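Local coordinates for protein quinone oxidoreductase (PDB 1QOR) that catalyses the one-electron reduction of quinones to semiquinones with NADPH as the reductant, working as a homodimer, at residues F42-I47 with G93-V98; Y87-L92 with P264-Y269; Q188-R193 with V198-E203. All coordinates share one frame; numbering follows the deposited sequence.

Contact 1 (F42-I47 with G93-V98); sequences FIDTYI and GAYSSV. With NDP (NADPH dihydro-nicotinamide-adenine-dinucleotide phosphate), chain D.
Asp44 and Tyr95 alone join 42-47 to 93-98, yet the helix that carries Asp44 also holds NADPH. The backbone N of Phe42 donates to NDP O2N at 3.0 Å, gripping the nicotinamide-side phosphate, while CZ of the ring lies 3.8 Å from C2A of the adenine. At Asp44, CG stands anti to the carbonyl carbon (chi1 -59°), which carries OD2 to the phenol of Tyr95: OH donates to OD2 over 2.5 Å. The proton comes from above the carboxylate, 36° out of its plane, and OD2 sits at the edge of a ring turned 86° from the carboxylate. Both residues belong to the GroES-like domain, where Tyr95 centres an inverse gamma turn in the loop before strand 98-102. A phenylalanine in place of Tyr95 would probably leave Asp44 OD2 with the backbone N of Asn41 but without its phenolic donor, and the loop less firmly tied to the helix. Thr45 donates from both N and OG1 to Phe42 O, the hydroxyl bond lying in the carbonyl plane. Tyr46 donates from OH to the ribose hydroxyl NDP O2D at 2.7 Å, and the carbonyl oxygen of Phe42 stands 3.9 Å above the centre of its ring.

Contact 2 (Y87-L92 with P264-Y269); sequences YAQSAL and PSLQGY. With NDP (NADPH dihydro-nicotinamide-adenine-dinucleotide phosphate), chain D.
Leu266 meets Gln89 and Ala88 through a single methyl: its CD1 lies 4.1 Å from CG of Gln89 and 4.5 Å from CB of Ala88. No direct hydrogen bond crosses between 87-92 and 264-269, and the pair buries only 122 Å²; the side chains of Gln89 and Leu266 cross at a slant in this small apolar contact. With CG anti to the carbonyl carbon (chi1 -57°) and the chain extended beyond it, Gln89 passes the leucine methyl with its aliphatic part and carries its amide onward. There NE2 donates to a water at 3.1 Å, and the same water donates to OE1 of Gln267 at 3.1 Å, bridging the two glutamines. NE2 also binds the carbonyl oxygen of Ile270, which fixes the turn of the amide.

Behind Leu266 lies the cofactor. The carboxamide nitrogen N7N of NDP donates to the carbonyl oxygen of Pro264 over 2.9 Å at an N-H...O angle of 149°, and the backbone N of Leu266 stands 3.1 Å from NDP O7N. The residue that touches the GroES-like domain is thus also part of the nicotinamide pocket.

Further out, Ser265 N is hydrogen-bonded to Ser258 OG of the second subunit, bringing the dimer interface next to this pocket. Helix 115-135 flanks both sides of the contact: Phe122 and Leu123 pack on Ala88, and Tyr130 packs on Pro264 and stacks with Tyr269. The loop 87-92 leaves strand 84-87, while 264-269 follows strand 260-262, the last in order across the parallel sheet, and includes a short, weakly bonded helix at about 266-269.

Contact 3 (Q188-R193 with V198-E203); sequences QVINYR and VERLKE. With NDP (NADPH dihydro-nicotinamide-adenine-dinucleotide phosphate), chain D.
Arg200 and Leu201 are the residues of 198-203 that meet strand 188-191, chiefly at Ile190. Before them, Glu199 takes a salt bridge from Lys202, NZ to OE2 at 2.7 Å, on the syn side of the carboxylate. Arg200 lays its CB 4.0 Å from Ile190 CD1, the two side chains sliding past each other in opposite directions. Bends at chi2 and chi3 turn the guanidinium along the helix, toward Glu203. NE forms a salt bridge with Glu195, NH1 reaches Glu203 OE1 at 3.2 Å, and NH2 donates to a water at 2.7 Å that also lies 2.9 Å from Val189 O.

Strand and helix run nearly antiparallel, at 163° with axes 9.4 Å apart, as strand and following helix do in a Rossmann fold; within this chain the strand is an outermost one of the six-stranded parallel sheet. The turn after the strand also reaches the cofactor: Tyr192 OH donates to NDP O2X of the 2'-phosphate, a very short 2.4 Å, with O2X in the ring plane at its edge. Asn191 OD1 accepts from Arg193 N in an Asx turn. At Leu201, CB packs 4.3 Å from Ile190 CD1, and the side chain touches Ile169 of strand 167-172.

Along the chain, contacts 1 and 2 cross, their segments alternating, whereas contact 3 falls wholly between the two segments of contact 2. Contacts 1 and 2 have centres 12 Å apart and touch, with Ile47 CD1 lying 3.8 Å from Leu92 CD1; 87-92 and 93-98 are consecutive parts of one loop in the GroES-like domain. Contact 3 sits across the chain's centre, 34 Å from contact 1 and 32 Å from contact 2, centre to centre. Its strand 188-191 and strand 260-262, which leads into 264-269, are the outermost strands of the parallel Rossmann sheet within this chain. All three contacts touch the same NADPH, which spans both domains: nicotinamide by contact 2, 2'-phosphate by contact 3.

Contact 1 (F42-I47 with G93-V98)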
loop_
_atom_site.group_PDB
_atom_site.type_symbol
_atom_site.label_atom_id
_atom_site.label_comp_id
_atom_site.label_asym_id
_atom_site.label_seq_id
_atom_site.Cartn_x
_atom_site.Cartn_y
_atom_site.Cartn_z
ATOM N N PHE A 42 8.180 1.823 22.297
ATOM C CA PHE A 42 6.775 1.487 22.424
ATOM C C PHE A 42 6.507 0.007 22.100
ATOM O O PHE A 42 5.652 -0.604 22.724
ATOM C CB PHE A 42 5.880 2.438 21.616
ATOM C CG PHE A 42 4.556 2.706 22.278
ATOM C CD1 PHE A 42 3.501 1.790 22.167
ATOM C CD2 PHE A 42 4.382 3.836 23.058
ATOM C CE1 PHE A 42 2.311 2.002 22.827
ATOM C CE2 PHE A 42 3.192 4.076 23.732
ATOM C CZ PHE A 42 2.154 3.172 23.631
ATOM N N ILE A 43 7.252 -0.587 21.168
ATOM C CA ILE A 43 7.049 -2.009 20.875
ATOM C C ILE A 43 7.247 -2.874 22.157
ATOM O O ILE A 43 6.621 -3.936 22.298
ATOM C CB ILE A 43 7.965 -2.490 19.720
ATOM C CG1 ILE A 43 7.629 -3.938 19.312
ATOM C CG2 ILE A 43 9.454 -2.333 20.097
ATOM C CD1 ILE A 43 8.379 -4.408 18.046
ATOM N N ASP A 44 8.022 -2.373 23.131
ATOM C CA ASP A 44 8.238 -3.125 24.371
ATOM C C ASP A 44 6.886 -3.381 25.045
ATOM O O ASP A 44 6.674 -4.450 25.654
ATOM C CB ASP A 44 9.163 -2.384 25.354
ATOM C CG ASP A 44 10.541 -2.087 24.776
ATOM O OD1 ASP A 44 10.938 -2.695 23.754
ATOM O OD2 ASP A 44 11.241 -1.236 25.367
ATOM N N THR A 45 5.980 -2.409 24.958
ATOM C CA THR A 45 4.663 -2.586 25.564
ATOM C C THR A 45 3.757 -3.572 24.734
ATOM O O THR A 45 2.830 -4.173 25.280
ATOM C CB THR A 45 3.895 -1.220 25.750
ATOM O OG1 THR A 45 3.550 -0.677 24.460
ATOM C CG2 THR A 45 4.718 -0.194 26.554
ATOM N N TYR A 46 3.963 -3.676 23.426
ATOM C CA TYR A 46 3.149 -4.581 22.611
ATOM C C TYR A 46 3.477 -6.051 23.028
ATOM O O TYR A 46 2.580 -6.932 23.121
ATOM C CB TYR A 46 3.475 -4.428 21.125
ATOM C CG TYR A 46 3.245 -3.062 20.523
ATOM C CD1 TYR A 46 2.318 -2.162 21.068
ATOM C CD2 TYR A 46 3.998 -2.645 19.410
ATOM C CE1 TYR A 46 2.161 -0.867 20.521
ATOM C CE2 TYR A 46 3.850 -1.365 18.853
ATOM C CZ TYR A 46 2.937 -0.477 19.411
ATOM O OH TYR A 46 2.845 0.801 18.880
ATOM N N ILE A 47 4.770 -6.308 23.222
ATOM C CA ILE A 47 5.249 -7.608 23.625
ATOM C C ILE A 47 4.779 -7.963 25.044
ATOM O O ILE A 47 4.157 -9.017 25.259
ATOM C CB ILE A 47 6.772 -7.643 23.453
ATOM C CG1 ILE A 47 7.082 -7.677 21.966
ATOM C CG2 ILE A 47 7.415 -8.842 24.138
ATOM C CD1 ILE A 47 8.494 -7.394 21.722
ATOM N N GLY A 93 15.519 -9.138 25.554
ATOM C CA GLY A 93 16.315 -9.229 26.757
ATOM C C GLY A 93 17.256 -8.056 27.022
ATOM O O GLY A 93 17.994 -8.071 28.024
ATOM N N ALA A 94 17.253 -7.030 26.160
ATOM C CA ALA A 94 18.121 -5.853 26.353
ATOM C C ALA A 94 17.859 -5.151 27.694
ATOM O O ALA A 94 18.724 -4.386 28.155
ATOM C CB ALA A 94 18.012 -4.886 25.203
ATOM N N TYR A 95 16.682 -5.381 28.300
ATOM C CA TYR A 95 16.373 -4.817 29.627
ATOM C C TYR A 95 17.175 -5.688 30.620
ATOM O O TYR A 95 16.599 -6.548 31.338
ATOM C CB TYR A 95 14.890 -4.958 29.989
ATOM C CG TYR A 95 13.921 -3.921 29.454
ATOM C CD1 TYR A 95 14.166 -3.227 28.261
ATOM C CD2 TYR A 95 12.718 -3.691 30.107
ATOM C CE1 TYR A 95 13.224 -2.339 27.742
ATOM C CE2 TYR A 95 11.765 -2.820 29.591
ATOM C CZ TYR A 95 12.032 -2.157 28.414
ATOM O OH TYR A 95 11.070 -1.347 27.875
ATOM N N SER A 96 18.494 -5.505 30.633
ATOM C CA SER A 96 19.368 -6.295 31.476
ATOM C C SER A 96 20.705 -5.603 31.589
ATOM O O SER A 96 21.091 -4.800 30.716
ATOM C CB SER A 96 19.588 -7.656 30.839
ATOM O OG SER A 96 20.215 -7.507 29.578
ATOM N N SER A 97 21.463 -5.980 32.611
ATOM C CA SER A 97 22.771 -5.391 32.815
ATOM C C SER A 97 23.831 -6.028 31.920
ATOM O O SER A 97 24.829 -5.399 31.617
ATOM C CB SER A 97 23.142 -5.419 34.306
ATOM O OG SER A 97 23.169 -6.734 34.828
ATOM N N VAL A 98 23.577 -7.231 31.419
ATOM C CA VAL A 98 24.520 -7.935 30.533
ATOM C C VAL A 98 23.651 -8.690 29.529
ATOM O O VAL A 98 22.715 -9.410 29.927
ATOM C CB VAL A 98 25.352 -9.032 31.298
ATOM C CG1 VAL A 98 26.456 -9.610 30.413
ATOM C CG2 VAL A 98 25.915 -8.469 32.606
HETATM P PA NDP D . 6.436 7.701 21.738
HETATM O O1A NDP D . 7.491 8.196 22.659
HETATM O O2A NDP D . 6.202 8.437 20.467
HETATM O O5B NDP D . 5.102 7.479 22.496
HETATM C C5B NDP D . 3.879 7.245 21.849
HETATM C C4B NDP D . 3.172 8.554 21.668
HETATM O O4B NDP D . 2.120 8.200 20.780
HETATM C C3B NDP D . 2.478 9.158 22.896
HETATM O O3B NDP D . 3.433 9.944 23.658
HETATM C C2B NDP D . 1.269 9.849 22.283
HETATM O O2B NDP D . 1.620 11.200 22.015
HETATM C C1B NDP D . 0.975 9.022 20.956
HETATM N N9A NDP D . -0.326 8.380 21.200
HETATM C C8A NDP D . -1.479 8.610 20.571
HETATM N N7A NDP D . -2.449 7.863 21.112
HETATM C C5A NDP D . -1.854 7.188 22.070
HETATM C C6A NDP D . -2.483 6.298 22.931
HETATM N N6A NDP D . -3.780 6.023 22.867
HETATM N N1A NDP D . -1.699 5.733 23.850
HETATM C C2A NDP D . -0.367 5.997 23.953
HETATM N N3A NDP D . 0.225 6.859 23.123
HETATM C C4A NDP D . -0.525 7.479 22.165
HETATM O O3 NDP D . 6.972 6.257 21.343
HETATM P PN NDP D . 8.162 5.689 20.473
HETATM O O1N NDP D . 9.029 6.785 19.907
HETATM O O2N NDP D . 8.815 4.559 21.236
HETATM O O5D NDP D . 7.277 5.018 19.257
HETATM C C5D NDP D . 6.356 5.723 18.436
HETATM C C4D NDP D . 5.571 4.785 17.581
HETATM O O4D NDP D . 6.412 4.223 16.549
HETATM C C3D NDP D . 4.979 3.608 18.348
HETATM O O3D NDP D . 3.652 3.341 17.885
HETATM C C2D NDP D . 5.956 2.472 17.973
HETATM O O2D NDP D . 5.365 1.206 18.126
HETATM C C1D NDP D . 6.266 2.746 16.530
HETATM N N1N NDP D . 7.572 2.352 15.936
HETATM C C2N NDP D . 7.594 1.691 14.733
HETATM C C3N NDP D . 8.820 1.344 14.195
HETATM C C7N NDP D . 8.904 0.644 12.845
HETATM O O7N NDP D . 9.986 0.372 12.338
HETATM N N7N NDP D . 7.740 0.374 12.291
HETATM C C4N NDP D . 10.010 1.653 14.832
HETATM C C5N NDP D . 9.969 2.331 16.057
HETATM C C6N NDP D . 8.740 2.666 16.601
HETATM P P2B NDP D . 0.467 12.401 22.007
HETATM O O1X NDP D . 1.164 13.574 21.435
HETATM O O2X NDP D . -0.618 11.903 21.152
HETATM O O3X NDP D . 0.088 12.520 23.428
#

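Contact 2 (Y87-L92 with P264-Y269)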
loop_
_atom_site.group_PDB
_atom_site.type_symbol
_atom_site.label_atom_id
_atom_site.label_comp_id
_atom_site.label_asym_id
_atom_site.label_seq_id
_atom_site.Cartn_x
_atom_site.Cartn_y
_atom_site.Cartn_z
ATOM N N TYR A 87 23.141 -1.305 19.967
ATOM C CA TYR A 87 22.399 -2.242 19.147
ATOM C C TYR A 87 20.912 -1.942 19.308
ATOM O O TYR A 87 20.478 -1.453 20.367
ATOM C CB TYR A 87 22.734 -3.695 19.507
ATOM C CG TYR A 87 22.619 -4.018 20.957
ATOM C CD1 TYR A 87 21.421 -4.462 21.507
ATOM C CD2 TYR A 87 23.730 -3.879 21.791
ATOM C CE1 TYR A 87 21.340 -4.764 22.866
ATOM C CE2 TYR A 87 23.663 -4.174 23.134
ATOM C CZ TYR A 87 22.471 -4.619 23.677
ATOM O OH TYR A 87 22.455 -4.907 25.047
ATOM N N ALA A 88 20.152 -2.186 18.235
ATOM C CA ALA A 88 18.701 -1.952 18.210
ATOM C C ALA A 88 17.890 -3.237 17.978
ATOM O O ALA A 88 16.666 -3.281 18.231
ATOM C CB ALA A 88 18.371 -0.968 17.096
ATOM N N GLN A 89 18.564 -4.271 17.476
ATOM C CA GLN A 89 17.873 -5.510 17.103
ATOM C C GLN A 89 18.436 -6.771 17.747
ATOM O O GLN A 89 18.801 -7.693 17.046
ATOM C CB GLN A 89 17.966 -5.666 15.573
ATOM C CG GLN A 89 17.395 -4.504 14.788
ATOM C CD GLN A 89 18.047 -4.351 13.419
ATOM O OE1 GLN A 89 19.256 -4.021 13.305
ATOM N NE2 GLN A 89 17.262 -4.608 12.364
ATOM N N SER A 90 18.551 -6.818 19.060
ATOM C CA SER A 90 19.099 -8.006 19.660
ATOM C C SER A 90 17.921 -8.925 19.929
ATOM O O SER A 90 16.768 -8.517 19.794
ATOM C CB SER A 90 19.741 -7.642 20.990
ATOM O OG SER A 90 18.726 -7.327 21.938
ATOM N N ALA A 91 18.200 -10.168 20.321
ATOM C CA ALA A 91 17.138 -11.062 20.724
ATOM C C ALA A 91 16.500 -10.329 21.922
ATOM O O ALA A 91 17.155 -9.509 22.552
ATOM C CB ALA A 91 17.754 -12.352 21.209
ATOM N N LEU A 92 15.266 -10.643 22.262
ATOM C CA LEU A 92 14.613 -10.025 23.413
ATOM C C LEU A 92 15.481 -10.157 24.703
ATOM O O LEU A 92 16.125 -11.189 24.923
ATOM C CB LEU A 92 13.262 -10.715 23.606
ATOM C CG LEU A 92 11.893 -10.027 23.488
ATOM C CD1 LEU A 92 11.885 -8.818 22.547
ATOM C CD2 LEU A 92 10.884 -11.092 23.038
ATOM N N PRO A 264 5.434 -0.967 7.473
ATOM C CA PRO A 264 6.835 -1.373 7.651
ATOM C C PRO A 264 7.311 -1.611 9.092
ATOM O O PRO A 264 6.672 -1.200 10.072
ATOM C CB PRO A 264 7.588 -0.197 7.021
ATOM C CG PRO A 264 6.783 0.973 7.544
ATOM C CD PRO A 264 5.324 0.513 7.423
ATOM N N SER A 265 8.451 -2.287 9.189
ATOM C CA SER A 265 9.089 -2.553 10.462
ATOM C C SER A 265 10.581 -2.414 10.166
ATOM O O SER A 265 11.005 -2.423 9.003
ATOM C CB SER A 265 8.740 -3.951 11.006
ATOM O OG SER A 265 9.439 -4.942 10.285
ATOM N N LEU A 266 11.363 -2.213 11.220
ATOM C CA LEU A 266 12.808 -2.082 11.108
ATOM C C LEU A 266 13.441 -3.302 10.437
ATOM O O LEU A 266 14.404 -3.150 9.644
ATOM C CB LEU A 266 13.416 -1.933 12.502
ATOM C CG LEU A 266 14.326 -0.738 12.767
ATOM C CD1 LEU A 266 15.298 -1.112 13.867
ATOM C CD2 LEU A 266 15.092 -0.343 11.541
ATOM N N GLN A 267 12.945 -4.499 10.780
ATOM C CA GLN A 267 13.467 -5.734 10.201
ATOM C C GLN A 267 13.301 -5.772 8.692
ATOM O O GLN A 267 14.084 -6.434 8.021
ATOM C CB GLN A 267 12.756 -6.963 10.735
ATOM C CG GLN A 267 12.620 -7.016 12.197
ATOM C CD GLN A 267 11.406 -6.253 12.661
ATOM O OE1 GLN A 267 11.533 -5.189 13.317
ATOM N NE2 GLN A 267 10.206 -6.772 12.321
ATOM N N GLY A 268 12.246 -5.154 8.158
ATOM C CA GLY A 268 12.061 -5.167 6.723
ATOM C C GLY A 268 13.035 -4.278 5.955
ATOM O O GLY A 268 13.184 -4.431 4.734
ATOM N N TYR A 269 13.717 -3.368 6.651
ATOM C CA TYR A 269 14.615 -2.409 5.998
ATOM C C TYR A 269 16.095 -2.479 6.380
ATOM O O TYR A 269 16.956 -2.179 5.552
ATOM C CB TYR A 269 14.104 -0.987 6.249
ATOM C CG TYR A 269 12.920 -0.580 5.389
ATOM C CD1 TYR A 269 11.596 -0.963 5.723
ATOM C CD2 TYR A 269 13.120 0.178 4.247
ATOM C CE1 TYR A 269 10.519 -0.594 4.922
ATOM C CE2 TYR A 269 12.044 0.561 3.434
ATOM C CZ TYR A 269 10.766 0.171 3.769
ATOM O OH TYR A 269 9.779 0.513 2.900
HETATM P PA NDP D . 6.436 7.701 21.738
HETATM O O1A NDP D . 7.491 8.196 22.659
HETATM O O2A NDP D . 6.202 8.437 20.467
HETATM O O5B NDP D . 5.102 7.479 22.496
HETATM C C5B NDP D . 3.879 7.245 21.849
HETATM C C4B NDP D . 3.172 8.554 21.668
HETATM O O4B NDP D . 2.120 8.200 20.780
HETATM C C3B NDP D . 2.478 9.158 22.896
HETATM O O3B NDP D . 3.433 9.944 23.658
HETATM C C2B NDP D . 1.269 9.849 22.283
HETATM O O2B NDP D . 1.620 11.200 22.015
HETATM C C1B NDP D . 0.975 9.022 20.956
HETATM N N9A NDP D . -0.326 8.380 21.200
HETATM C C8A NDP D . -1.479 8.610 20.571
HETATM N N7A NDP D . -2.449 7.863 21.112
HETATM C C5A NDP D . -1.854 7.188 22.070
HETATM C C6A NDP D . -2.483 6.298 22.931
HETATM N N6A NDP D . -3.780 6.023 22.867
HETATM N N1A NDP D . -1.699 5.733 23.850
HETATM C C2A NDP D . -0.367 5.997 23.953
HETATM N N3A NDP D . 0.225 6.859 23.123
HETATM C C4A NDP D . -0.525 7.479 22.165
HETATM O O3 NDP D . 6.972 6.257 21.343
HETATM P PN NDP D . 8.162 5.689 20.473
HETATM O O1N NDP D . 9.029 6.785 19.907
HETATM O O2N NDP D . 8.815 4.559 21.236
HETATM O O5D NDP D . 7.277 5.018 19.257
HETATM C C5D NDP D . 6.356 5.723 18.436
HETATM C C4D NDP D . 5.571 4.785 17.581
HETATM O O4D NDP D . 6.412 4.223 16.549
HETATM C C3D NDP D . 4.979 3.608 18.348
HETATM O O3D NDP D . 3.652 3.341 17.885
HETATM C C2D NDP D . 5.956 2.472 17.973
HETATM O O2D NDP D . 5.365 1.206 18.126
HETATM C C1D NDP D . 6.266 2.746 16.530
HETATM N N1N NDP D . 7.572 2.352 15.936
HETATM C C2N NDP D . 7.594 1.691 14.733
HETATM C C3N NDP D . 8.820 1.344 14.195
HETATM C C7N NDP D . 8.904 0.644 12.845
HETATM O O7N NDP D . 9.986 0.372 12.338
HETATM N N7N NDP D . 7.740 0.374 12.291
HETATM C C4N NDP D . 10.010 1.653 14.832
HETATM C C5N NDP D . 9.969 2.331 16.057
HETATM C C6N NDP D . 8.740 2.666 16.601
HETATM P P2B NDP D . 0.467 12.401 22.007
HETATM O O1X NDP D . 1.164 13.574 21.435
HETATM O O2X NDP D . -0.618 11.903 21.152
HETATM O O3X NDP D . 0.088 12.520 23.428
HETATM O O HOH W 1 14.552 -5.085 13.754
#

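Contact 3 (Q188-R193 with V198-E203)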
loop_
_atom_site.group_PDB
_atom_site.type_symbol
_atom_site.label_atom_id
_atom_site.label_comp_id
_atom_site.label_asym_id
_atom_site.label_seq_id
_atom_site.Cartn_x
_atom_site.Cartn_y
_atom_site.Cartn_z
ATOM N N GLN A 188 4.671 23.197 11.138
ATOM C CA GLN A 188 3.402 23.546 11.771
ATOM C C GLN A 188 2.985 22.306 12.562
ATOM O O GLN A 188 3.464 21.196 12.270
ATOM C CB GLN A 188 2.336 23.938 10.735
ATOM C CG GLN A 188 2.638 25.306 10.048
ATOM C CD GLN A 188 1.456 25.876 9.270
ATOM O OE1 GLN A 188 0.411 26.169 9.843
ATOM N NE2 GLN A 188 1.639 26.062 7.960
ATOM N N VAL A 189 2.121 22.496 13.558
ATOM C CA VAL A 189 1.668 21.415 14.428
ATOM C C VAL A 189 0.179 21.560 14.655
ATOM O O VAL A 189 -0.312 22.661 14.905
ATOM C CB VAL A 189 2.379 21.503 15.828
ATOM C CG1 VAL A 189 1.721 20.572 16.848
ATOM C CG2 VAL A 189 3.898 21.201 15.695
ATOM N N ILE A 190 -0.539 20.443 14.596
ATOM C CA ILE A 190 -1.982 20.424 14.811
ATOM C C ILE A 190 -2.163 19.611 16.061
ATOM O O ILE A 190 -1.562 18.560 16.197
ATOM C CB ILE A 190 -2.725 19.676 13.656
ATOM C CG1 ILE A 190 -2.475 20.372 12.315
ATOM C CG2 ILE A 190 -4.222 19.583 13.932
ATOM C CD1 ILE A 190 -2.832 19.520 11.123
ATOM N N ASN A 191 -2.960 20.084 16.998
ATOM C CA ASN A 191 -3.190 19.315 18.209
ATOM C C ASN A 191 -4.401 18.480 17.840
ATOM O O ASN A 191 -5.509 19.025 17.750
ATOM C CB ASN A 191 -3.518 20.263 19.363
ATOM C CG ASN A 191 -4.011 19.546 20.606
ATOM O OD1 ASN A 191 -4.654 18.494 20.543
ATOM N ND2 ASN A 191 -3.763 20.154 21.752
ATOM N N TYR A 192 -4.201 17.184 17.590
ATOM C CA TYR A 192 -5.308 16.312 17.188
ATOM C C TYR A 192 -6.326 15.927 18.258
ATOM O O TYR A 192 -7.255 15.182 17.978
ATOM C CB TYR A 192 -4.841 15.076 16.406
ATOM C CG TYR A 192 -3.865 14.131 17.096
ATOM C CD1 TYR A 192 -3.545 14.251 18.455
ATOM C CD2 TYR A 192 -3.230 13.116 16.359
ATOM C CE1 TYR A 192 -2.618 13.397 19.049
ATOM C CE2 TYR A 192 -2.312 12.258 16.947
ATOM C CZ TYR A 192 -2.002 12.411 18.288
ATOM O OH TYR A 192 -0.997 11.626 18.828
ATOM N N ARG A 193 -6.117 16.365 19.496
ATOM C CA ARG A 193 -7.111 16.115 20.543
ATOM C C ARG A 193 -8.050 17.342 20.608
ATOM O O ARG A 193 -9.191 17.233 21.020
ATOM C CB ARG A 193 -6.462 15.901 21.914
ATOM C CG ARG A 193 -5.901 14.496 22.152
ATOM C CD ARG A 193 -5.700 14.241 23.677
ATOM N N VAL A 198 -8.297 17.162 9.798
ATOM C CA VAL A 198 -8.482 17.177 8.345
ATOM C C VAL A 198 -8.677 18.580 7.817
ATOM O O VAL A 198 -8.012 18.972 6.853
ATOM C CB VAL A 198 -9.641 16.211 7.890
ATOM C CG1 VAL A 198 -9.924 16.371 6.409
ATOM C CG2 VAL A 198 -9.228 14.729 8.150
ATOM N N GLU A 199 -9.558 19.356 8.462
ATOM C CA GLU A 199 -9.787 20.728 8.042
ATOM C C GLU A 199 -8.500 21.576 8.212
ATOM O O GLU A 199 -8.111 22.293 7.280
ATOM C CB GLU A 199 -10.975 21.329 8.789
ATOM C CG GLU A 199 -12.363 20.802 8.316
ATOM C CD GLU A 199 -12.521 20.634 6.754
ATOM O OE1 GLU A 199 -12.179 21.576 5.998
ATOM O OE2 GLU A 199 -12.998 19.552 6.278
ATOM N N ARG A 200 -7.803 21.468 9.349
ATOM C CA ARG A 200 -6.564 22.252 9.523
ATOM C C ARG A 200 -5.544 21.835 8.488
ATOM O O ARG A 200 -4.853 22.683 7.924
ATOM C CB ARG A 200 -5.953 22.081 10.917
ATOM C CG ARG A 200 -6.643 22.845 12.039
ATOM C CD ARG A 200 -6.315 24.344 11.974
ATOM N NE ARG A 200 -4.954 24.675 12.415
ATOM C CZ ARG A 200 -4.140 25.513 11.767
ATOM N NH1 ARG A 200 -4.525 26.122 10.632
ATOM N NH2 ARG A 200 -2.935 25.759 12.261
ATOM N N LEU A 201 -5.442 20.537 8.196
ATOM C CA LEU A 201 -4.475 20.101 7.205
ATOM C C LEU A 201 -4.782 20.661 5.820
ATOM O O LEU A 201 -3.864 21.029 5.062
ATOM C CB LEU A 201 -4.294 18.563 7.181
ATOM C CG LEU A 201 -3.277 18.351 6.029
ATOM C CD1 LEU A 201 -1.957 17.903 6.526
ATOM C CD2 LEU A 201 -3.806 17.588 4.796
ATOM N N LYS A 202 -6.054 20.726 5.460
ATOM C CA LYS A 202 -6.424 21.302 4.156
ATOM C C LYS A 202 -6.108 22.813 4.121
ATOM O O LYS A 202 -5.633 23.349 3.113
ATOM C CB LYS A 202 -7.907 21.090 3.860
ATOM C CG LYS A 202 -8.219 19.672 3.464
ATOM C CD LYS A 202 -9.668 19.499 3.082
ATOM C CE LYS A 202 -10.577 19.896 4.211
ATOM N NZ LYS A 202 -12.025 19.820 3.771
ATOM N N GLU A 203 -6.370 23.480 5.241
ATOM C CA GLU A 203 -6.106 24.900 5.383
ATOM C C GLU A 203 -4.597 25.162 5.224
ATOM O O GLU A 203 -4.196 25.900 4.324
ATOM C CB GLU A 203 -6.616 25.344 6.753
ATOM C CG GLU A 203 -6.457 26.795 7.036
ATOM C CD GLU A 203 -7.247 27.237 8.248
ATOM O OE1 GLU A 203 -7.366 26.415 9.183
ATOM O OE2 GLU A 203 -7.736 28.411 8.266
HETATM P PA NDP D . 6.436 7.701 21.738
HETATM O O1A NDP D . 7.491 8.196 22.659
HETATM O O2A NDP D . 6.202 8.437 20.467
HETATM O O5B NDP D . 5.102 7.479 22.496
HETATM C C5B NDP D . 3.879 7.245 21.849
HETATM C C4B NDP D . 3.172 8.554 21.668
HETATM O O4B NDP D . 2.120 8.200 20.780
HETATM C C3B NDP D . 2.478 9.158 22.896
HETATM O O3B NDP D . 3.433 9.944 23.658
HETATM C C2B NDP D . 1.269 9.849 22.283
HETATM O O2B NDP D . 1.620 11.200 22.015
HETATM C C1B NDP D . 0.975 9.022 20.956
HETATM N N9A NDP D . -0.326 8.380 21.200
HETATM C C8A NDP D . -1.479 8.610 20.571
HETATM N N7A NDP D . -2.449 7.863 21.112
HETATM C C5A NDP D . -1.854 7.188 22.070
HETATM C C6A NDP D . -2.483 6.298 22.931
HETATM N N6A NDP D . -3.780 6.023 22.867
HETATM N N1A NDP D . -1.699 5.733 23.850
HETATM C C2A NDP D . -0.367 5.997 23.953
HETATM N N3A NDP D . 0.225 6.859 23.123
HETATM C C4A NDP D . -0.525 7.479 22.165
HETATM O O3 NDP D . 6.972 6.257 21.343
HETATM P PN NDP D . 8.162 5.689 20.473
HETATM O O1N NDP D . 9.029 6.785 19.907
HETATM O O2N NDP D . 8.815 4.559 21.236
HETATM O O5D NDP D . 7.277 5.018 19.257
HETATM C C5D NDP D . 6.356 5.723 18.436
HETATM C C4D NDP D . 5.571 4.785 17.581
HETATM O O4D NDP D . 6.412 4.223 16.549
HETATM C C3D NDP D . 4.979 3.608 18.348
HETATM O O3D NDP D . 3.652 3.341 17.885
HETATM C C2D NDP D . 5.956 2.472 17.973
HETATM O O2D NDP D . 5.365 1.206 18.126
HETATM C C1D NDP D . 6.266 2.746 16.530
HETATM N N1N NDP D . 7.572 2.352 15.936
HETATM C C2N NDP D . 7.594 1.691 14.733
HETATM C C3N NDP D . 8.820 1.344 14.195
HETATM C C7N NDP D . 8.904 0.644 12.845
HETATM O O7N NDP D . 9.986 0.372 12.338
HETATM N N7N NDP D . 7.740 0.374 12.291
HETATM C C4N NDP D . 10.010 1.653 14.832
HETATM C C5N NDP D . 9.969 2.331 16.057
HETATM C C6N NDP D . 8.740 2.666 16.601
HETATM P P2B NDP D . 0.467 12.401 22.007
HETATM O O1X NDP D . 1.164 13.574 21.435
HETATM O O2X NDP D . -0.618 11.903 21.152
HETATM O O3X NDP D . 0.088 12.520 23.428
HETATM O O HOH W 2 -2.800 24.093 14.346
#